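Local coordinates for protein thiol transferase (Phanerochaete chrysosporium, PDB 4F0B) that binds oxidized glutathione in its pocket and, as a Ure2p-class glutathione transferase, probably catalyses glutathione-dependent thiol transfer, at residues L25-P36 against L91-F101. Numbering follows the deposited sequence.
Sequences LLEELKAVYGGP and LAQHFDKENAF
The 25-33 and 91-95 portions of helices 20-33 and 84-95 run nearly parallel, 18° apart, their axes approaching to 11.2 Å, the two helices on one side of the sheet in the thioredoxin-like N-terminal domain of a glutathione transferase. Leu25, Leu26 and Leu29 fill the space between them: Leu25 CD2 lies against Leu91 CB, while Leu29 splits its methyls, CD1 on Phe95 CB and CD2 on Asp96 CB. Beyond the end of helix 20-33, Pro36, which follows a cis peptide bond, sets CG over the centre of the Phe95 ring in a CH-pi contact, 3.6 Å from the centroid and 5° off the normal. Phe101 receives Glu28 CB over a face, and Val32 CG2 reaches its CZ at 3.8 Å; the carboxylate of Glu28 turns to Arg213 and Tyr176. On the last turn of helix 20-33, Tyr33 OH donates a hydrogen bond to Asp96 OD1 (2.6 Å), on the anti side of the carboxylate, and accepts from Glu98 N (2.9 Å). A phenylalanine in place of Tyr33 would probably leave Asp96 OD1 without this donor and Glu98 N without its acceptor. Asp96, its CG anti to N (chi1 -173°), points its carboxylate at the backbone beyond the turn: OD1 also accepts from Ala100 N, and OD2 from Phe101 N at 2.8 Å.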
ATOM      1  N   LEU A  25     -17.755   0.993   2.561  1.00  7.08           N
ATOM      2  CA  LEU A  25     -17.691   2.278   3.224  1.00  7.30           C
ATOM      3  C   LEU A  25     -18.831   3.216   2.807  1.00  7.20           C
ATOM      4  O   LEU A  25     -19.423   3.866   3.662  1.00  7.89           O
ATOM      5  CB  LEU A  25     -16.335   2.928   2.991  1.00  6.54           C
ATOM      6  CG  LEU A  25     -16.201   4.301   3.667  1.00  7.14           C
ATOM      7  CD1 LEU A  25     -16.368   4.253   5.175  1.00  8.52           C
ATOM      8  CD2 LEU A  25     -14.849   4.881   3.285  1.00  7.82           C
ATOM      9  N   LEU A  26     -19.149   3.285   1.507  1.00  8.17           N
ATOM     10  CA  LEU A  26     -20.261   4.140   1.067  1.00  8.23           C
ATOM     11  C   LEU A  26     -21.550   3.763   1.785  1.00  8.84           C
ATOM     12  O   LEU A  26     -22.300   4.634   2.223  1.00  9.48           O
ATOM     13  CB  LEU A  26     -20.431   4.042  -0.451  1.00  8.43           C
ATOM     14  CG  LEU A  26     -19.323   4.778  -1.223  1.00  8.69           C
ATOM     15  CD1 LEU A  26     -19.243   4.285  -2.657  1.00  8.94           C
ATOM     16  CD2 LEU A  26     -19.592   6.283  -1.189  1.00 11.40           C
ATOM     17  N   GLU A  27     -21.829   2.470   1.932  1.00  9.00           N
ATOM     18  CA  GLU A  27     -23.048   2.074   2.635  1.00 10.38           C
ATOM     19  C   GLU A  27     -22.973   2.347   4.144  1.00 10.16           C
ATOM     20  O   GLU A  27     -23.985   2.710   4.747  1.00 10.42           O
ATOM     21  CB  GLU A  27     -23.372   0.596   2.364  1.00  9.42           C
ATOM     22  CG  GLU A  27     -23.822   0.294   0.928  1.00 11.12           C
ATOM     23  CD  GLU A  27     -25.127   0.993   0.565  1.00 11.85           C
ATOM     24  OE1 GLU A  27     -26.020   1.190   1.437  1.00 14.06           O
ATOM     25  OE2 GLU A  27     -25.314   1.349  -0.622  1.00 12.85           O
ATOM     26  N   GLU A  28     -21.799   2.208   4.750  1.00  8.64           N
ATOM     27  CA  GLU A  28     -21.658   2.573   6.166  1.00  8.63           C
ATOM     28  C   GLU A  28     -21.913   4.062   6.363  1.00 10.00           C
ATOM     29  O   GLU A  28     -22.610   4.471   7.303  1.00  9.89           O
ATOM     30  CB  GLU A  28     -20.275   2.208   6.708  1.00  8.20           C
ATOM     31  CG  GLU A  28     -19.921   0.704   6.694  1.00  8.10           C
ATOM     32  CD  GLU A  28     -20.556  -0.099   7.829  1.00  9.09           C
ATOM     33  OE1 GLU A  28     -21.350   0.455   8.616  1.00 10.78           O
ATOM     34  OE2 GLU A  28     -20.251  -1.299   7.894  1.00  9.91           O
ATOM     35  N   LEU A  29     -21.391   4.874   5.433  1.00 10.39           N
ATOM     36  CA  LEU A  29     -21.612   6.321   5.500  1.00 10.52           C
ATOM     37  C   LEU A  29     -23.082   6.651   5.297  1.00 11.13           C
ATOM     38  O   LEU A  29     -23.652   7.467   6.029  1.00 12.95           O
ATOM     39  CB  LEU A  29     -20.759   7.025   4.442  1.00 10.22           C
ATOM     40  CG  LEU A  29     -19.249   6.947   4.665  1.00 10.51           C
ATOM     41  CD1 LEU A  29     -18.517   7.448   3.414  1.00 11.71           C
ATOM     42  CD2 LEU A  29     -18.834   7.774   5.890  1.00 12.95           C
ATOM     43  N   LYS A  30     -23.717   6.026   4.311  1.00 11.36           N
ATOM     44  CA  LYS A  30     -25.144   6.271   4.068  1.00 13.74           C
ATOM     45  C   LYS A  30     -25.986   5.954   5.324  1.00 11.94           C
ATOM     46  O   LYS A  30     -26.933   6.694   5.635  1.00 14.72           O
ATOM     47  CB  LYS A  30     -25.648   5.461   2.865  1.00 14.93           C
ATOM     48  CG  LYS A  30     -25.191   5.989   1.483  1.00 12.84           C
ATOM     49  CD  LYS A  30     -25.384   4.951   0.385  1.00 14.87           C
ATOM     50  CE  LYS A  30     -26.839   4.496   0.251  1.00 15.77           C
ATOM     51  NZ  LYS A  30     -27.017   3.595  -0.950  1.00 16.75           N
ATOM     52  N   ALA A  31     -25.642   4.887   6.047  1.00 12.09           N
ATOM     53  CA  ALA A  31     -26.424   4.512   7.224  1.00 15.28           C
ATOM     54  C   ALA A  31     -26.274   5.497   8.378  1.00 16.57           C
ATOM     55  O   ALA A  31     -27.206   5.666   9.178  1.00 20.18           O
ATOM     56  CB  ALA A  31     -26.064   3.111   7.683  1.00 12.90           C
ATOM     57  N   VAL A  32     -25.123   6.139   8.484  1.00 13.19           N
ATOM     58  CA  VAL A  32     -24.890   7.109   9.556  1.00 13.35           C
ATOM     59  C   VAL A  32     -25.315   8.535   9.189  1.00 13.27           C
ATOM     60  O   VAL A  32     -25.966   9.214  10.000  1.00 17.72           O
ATOM     61  CB  VAL A  32     -23.407   7.086  10.000  1.00 13.44           C
ATOM     62  CG1 VAL A  32     -23.092   8.336  10.876  1.00 14.05           C
ATOM     63  CG2 VAL A  32     -23.106   5.778  10.730  1.00 14.30           C
ATOM     64  N   TYR A  33     -25.026   8.955   7.957  1.00 14.53           N
ATOM     65  CA  TYR A  33     -25.175  10.346   7.518  1.00 15.83           C
ATOM     66  C   TYR A  33     -26.288  10.607   6.512  1.00 16.61           C
ATOM     67  O   TYR A  33     -26.618  11.770   6.253  1.00 18.81           O
ATOM     68  CB  TYR A  33     -23.864  10.845   6.895  1.00 13.05           C
ATOM     69  CG  TYR A  33     -22.670  10.803   7.833  1.00 12.22           C
ATOM     70  CD1 TYR A  33     -22.534  11.727   8.861  1.00 16.96           C
ATOM     71  CD2 TYR A  33     -21.681   9.836   7.682  1.00 11.00           C
ATOM     72  CE1 TYR A  33     -21.468  11.703   9.737  1.00 14.75           C
ATOM     73  CE2 TYR A  33     -20.593   9.799   8.548  1.00 14.01           C
ATOM     74  CZ  TYR A  33     -20.487  10.734   9.568  1.00 12.75           C
ATOM     75  OH  TYR A  33     -19.420  10.720  10.423  1.00 13.65           O
ATOM     76  N   GLY A  34     -26.829   9.549   5.921  1.00 15.03           N
ATOM     77  CA  GLY A  34     -27.880   9.674   4.922  1.00 16.04           C
ATOM     78  C   GLY A  34     -27.349   9.883   3.501  1.00 17.46           C
ATOM     79  O   GLY A  34     -28.118  10.084   2.558  1.00 20.51           O
ATOM     80  N   GLY A  35     -26.024   9.815   3.339  1.00 13.30           N
ATOM     81  CA  GLY A  35     -25.372   9.957   2.044  1.00 15.01           C
ATOM     82  C   GLY A  35     -23.871   9.719   2.217  1.00 16.86           C
ATOM     83  O   GLY A  35     -23.425   9.468   3.340  1.00 15.28           O
ATOM     84  N   PRO A  36     -23.086   9.778   1.124  1.00 15.91           N
ATOM     85  CA  PRO A  36     -23.519  10.131  -0.232  1.00 13.87           C
ATOM     86  C   PRO A  36     -24.158   8.974  -1.001  1.00 15.05           C
ATOM     87  O   PRO A  36     -23.751   7.812  -0.876  1.00 16.90           O
ATOM     88  CB  PRO A  36     -22.209  10.544  -0.915  1.00 14.69           C
ATOM     89  CG  PRO A  36     -21.161   9.643  -0.254  1.00 14.83           C
ATOM     90  CD  PRO A  36     -21.639   9.469   1.179  1.00 16.31           C
ATOM     91  N   LEU A  91     -12.869   9.176   0.870  1.00  6.68           N
ATOM     92  CA  LEU A  91     -14.281   9.202   1.224  1.00  7.34           C
ATOM     93  C   LEU A  91     -14.446   9.524   2.697  1.00  7.94           C
ATOM     94  O   LEU A  91     -15.363  10.283   3.074  1.00  9.25           O
ATOM     95  CB  LEU A  91     -14.944   7.864   0.884  1.00  9.95           C
ATOM     96  CG  LEU A  91     -15.123   7.565  -0.611  1.00  8.99           C
ATOM     97  CD1 LEU A  91     -15.616   6.140  -0.802  1.00 11.64           C
ATOM     98  CD2 LEU A  91     -16.117   8.551  -1.242  1.00 11.02           C
ATOM     99  N   ALA A  92     -13.580   8.972   3.533  1.00  7.76           N
ATOM    100  CA  ALA A  92     -13.635   9.328   4.949  1.00  8.73           C
ATOM    101  C   ALA A  92     -13.400  10.819   5.159  1.00  9.45           C
ATOM    102  O   ALA A  92     -14.147  11.463   5.903  1.00 10.14           O
ATOM    103  CB  ALA A  92     -12.644   8.493   5.757  1.00  9.16           C
ATOM    104  N   GLN A  93     -12.391  11.380   4.504  1.00  8.49           N
ATOM    105  CA  GLN A  93     -12.066  12.781   4.731  1.00 11.34           C
ATOM    106  C   GLN A  93     -13.215  13.695   4.305  1.00 11.27           C
ATOM    107  O   GLN A  93     -13.494  14.696   4.954  1.00 14.76           O
ATOM    108  CB  GLN A  93     -10.763  13.161   3.996  1.00 13.58           C
ATOM    109  CG  GLN A  93     -10.446  14.684   4.060  1.00 24.19           C
ATOM    110  CD  GLN A  93      -9.111  15.063   3.389  1.00 32.66           C
ATOM    111  OE1 GLN A  93      -8.548  14.280   2.632  1.00 37.29           O
ATOM    112  NE2 GLN A  93      -8.599  16.254   3.694  1.00 33.87           N
ATOM    113  N   HIS A  94     -13.883  13.308   3.228  0.59  9.45           N
ATOM    114  CA  HIS A  94     -14.916  14.131   2.619  0.59  9.93           C
ATOM    115  C   HIS A  94     -16.324  13.926   3.181  0.59 10.79           C
ATOM    116  O   HIS A  94     -17.142  14.850   3.148  0.59 15.67           O
ATOM    117  CB  HIS A  94     -14.865  13.949   1.110  0.59 11.78           C
ATOM    118  CG  HIS A  94     -13.713  14.664   0.489  0.59 10.64           C
ATOM    119  ND1 HIS A  94     -12.418  14.173   0.513  0.59  9.49           N
ATOM    120  CD2 HIS A  94     -13.650  15.883  -0.097  0.59 10.67           C
ATOM    121  CE1 HIS A  94     -11.615  15.058  -0.054  0.59 11.67           C
ATOM    122  NE2 HIS A  94     -12.340  16.094  -0.448  0.59 12.13           N
ATOM    123  N   PHE A  95     -16.592  12.748   3.737  1.00 10.82           N
ATOM    124  CA  PHE A  95     -17.946  12.399   4.184  1.00 12.53           C
ATOM    125  C   PHE A  95     -18.089  11.891   5.609  1.00 16.96           C
ATOM    126  O   PHE A  95     -19.201  11.843   6.119  1.00 20.09           O
ATOM    127  CB  PHE A  95     -18.573  11.370   3.212  1.00 12.73           C
ATOM    128  CG  PHE A  95     -18.721  11.880   1.805  1.00 14.08           C
ATOM    129  CD1 PHE A  95     -19.764  12.737   1.468  1.00 14.45           C
ATOM    130  CD2 PHE A  95     -17.800  11.518   0.821  1.00 16.32           C
ATOM    131  CE1 PHE A  95     -19.895  13.205   0.169  1.00 18.04           C
ATOM    132  CE2 PHE A  95     -17.936  11.997  -0.475  1.00 16.39           C
ATOM    133  CZ  PHE A  95     -18.979  12.834  -0.793  1.00 18.59           C
ATOM    134  N   ASP A  96     -16.999  11.542   6.283  1.00 12.88           N
ATOM    135  CA  ASP A  96     -17.119  11.002   7.630  1.00 12.56           C
ATOM    136  C   ASP A  96     -16.860  12.118   8.643  1.00 13.71           C
ATOM    137  O   ASP A  96     -15.882  12.090   9.392  1.00 14.39           O
ATOM    138  CB  ASP A  96     -16.145   9.822   7.806  1.00 11.26           C
ATOM    139  CG  ASP A  96     -16.316   9.092   9.129  1.00 10.62           C
ATOM    140  OD1 ASP A  96     -17.394   9.202   9.747  1.00 11.54           O
ATOM    141  OD2 ASP A  96     -15.384   8.366   9.525  1.00 10.76           O
ATOM    142  N   LYS A  97     -17.766  13.099   8.649  1.00 16.20           N
ATOM    143  CA  LYS A  97     -17.536  14.339   9.390  1.00 20.60           C
ATOM    144  C   LYS A  97     -17.463  14.178  10.906  1.00 22.51           C
ATOM    145  O   LYS A  97     -16.849  14.999  11.590  1.00 24.23           O
ATOM    146  CB  LYS A  97     -18.573  15.400   8.996  1.00 26.38           C
ATOM    147  CG  LYS A  97     -18.291  15.989   7.601  1.00 33.47           C
ATOM    148  CD  LYS A  97     -16.795  16.309   7.429  1.00 36.68           C
ATOM    149  CE  LYS A  97     -16.479  16.812   6.021  1.00 39.23           C
ATOM    150  NZ  LYS A  97     -15.021  17.119   5.836  1.00 37.71           N
ATOM    151  N   GLU A  98     -18.060  13.109  11.423  1.00 15.15           N
ATOM    152  CA  GLU A  98     -17.985  12.825  12.854  1.00 15.68           C
ATOM    153  C   GLU A  98     -16.990  11.717  13.179  1.00 14.92           C
ATOM    154  O   GLU A  98     -16.975  11.225  14.314  1.00 16.46           O
ATOM    155  CB  GLU A  98     -19.370  12.480  13.403  1.00 17.87           C
ATOM    156  CG  GLU A  98     -20.343  13.661  13.334  1.00 28.89           C
ATOM    157  CD  GLU A  98     -21.784  13.245  13.526  1.00 37.10           C
ATOM    158  OE1 GLU A  98     -22.039  12.312  14.318  1.00 40.11           O
ATOM    159  OE2 GLU A  98     -22.670  13.842  12.876  1.00 45.17           O
ATOM    160  N   ASN A  99     -16.173  11.326  12.199  1.00 12.33           N
ATOM    161  CA  ASN A  99     -15.132  10.322  12.444  1.00 14.26           C
ATOM    162  C   ASN A  99     -15.683   9.043  13.085  1.00 12.67           C
ATOM    163  O   ASN A  99     -15.173   8.525  14.087  1.00 14.98           O
ATOM    164  CB  ASN A  99     -13.994  10.950  13.262  1.00 18.15           C
ATOM    165  CG  ASN A  99     -13.198  11.964  12.451  1.00 21.26           C
ATOM    166  OD1 ASN A  99     -13.252  13.166  12.714  1.00 25.74           O
ATOM    167  ND2 ASN A  99     -12.490  11.487  11.446  1.00 21.83           N
ATOM    168  N   ALA A 100     -16.743   8.530  12.471  1.00 11.63           N
ATOM    169  CA  ALA A 100     -17.320   7.279  12.916  1.00 11.50           C
ATOM    170  C   ALA A 100     -16.513   6.077  12.445  1.00 11.52           C
ATOM    171  O   ALA A 100     -16.525   5.032  13.100  1.00 12.47           O
ATOM    172  CB  ALA A 100     -18.730   7.154  12.432  1.00 12.87           C
ATOM    173  N   PHE A 101     -15.780   6.236  11.340  1.00  9.17           N
ATOM    174  CA  PHE A 101     -15.083   5.122  10.673  1.00  8.50           C
ATOM    175  C   PHE A 101     -13.647   5.433  10.357  1.00  8.67           C
ATOM    176  O   PHE A 101     -12.997   4.686   9.611  1.00  8.00           O
ATOM    177  CB  PHE A 101     -15.798   4.800   9.337  1.00 10.65           C
ATOM    178  CG  PHE A 101     -17.252   4.472   9.511  1.00  9.02           C
ATOM    179  CD1 PHE A 101     -17.626   3.300  10.147  1.00 10.23           C
ATOM    180  CD2 PHE A 101     -18.245   5.345   9.112  1.00 10.16           C
ATOM    181  CE1 PHE A 101     -18.952   2.977  10.353  1.00 10.23           C
ATOM    182  CE2 PHE A 101     -19.602   5.035   9.307  1.00 11.44           C
ATOM    183  CZ  PHE A 101     -19.968   3.847   9.938  1.00 11.88           C
TER
HETATM  184  O   HOH W   1     -21.755  11.533   4.350  1.00 25.67           O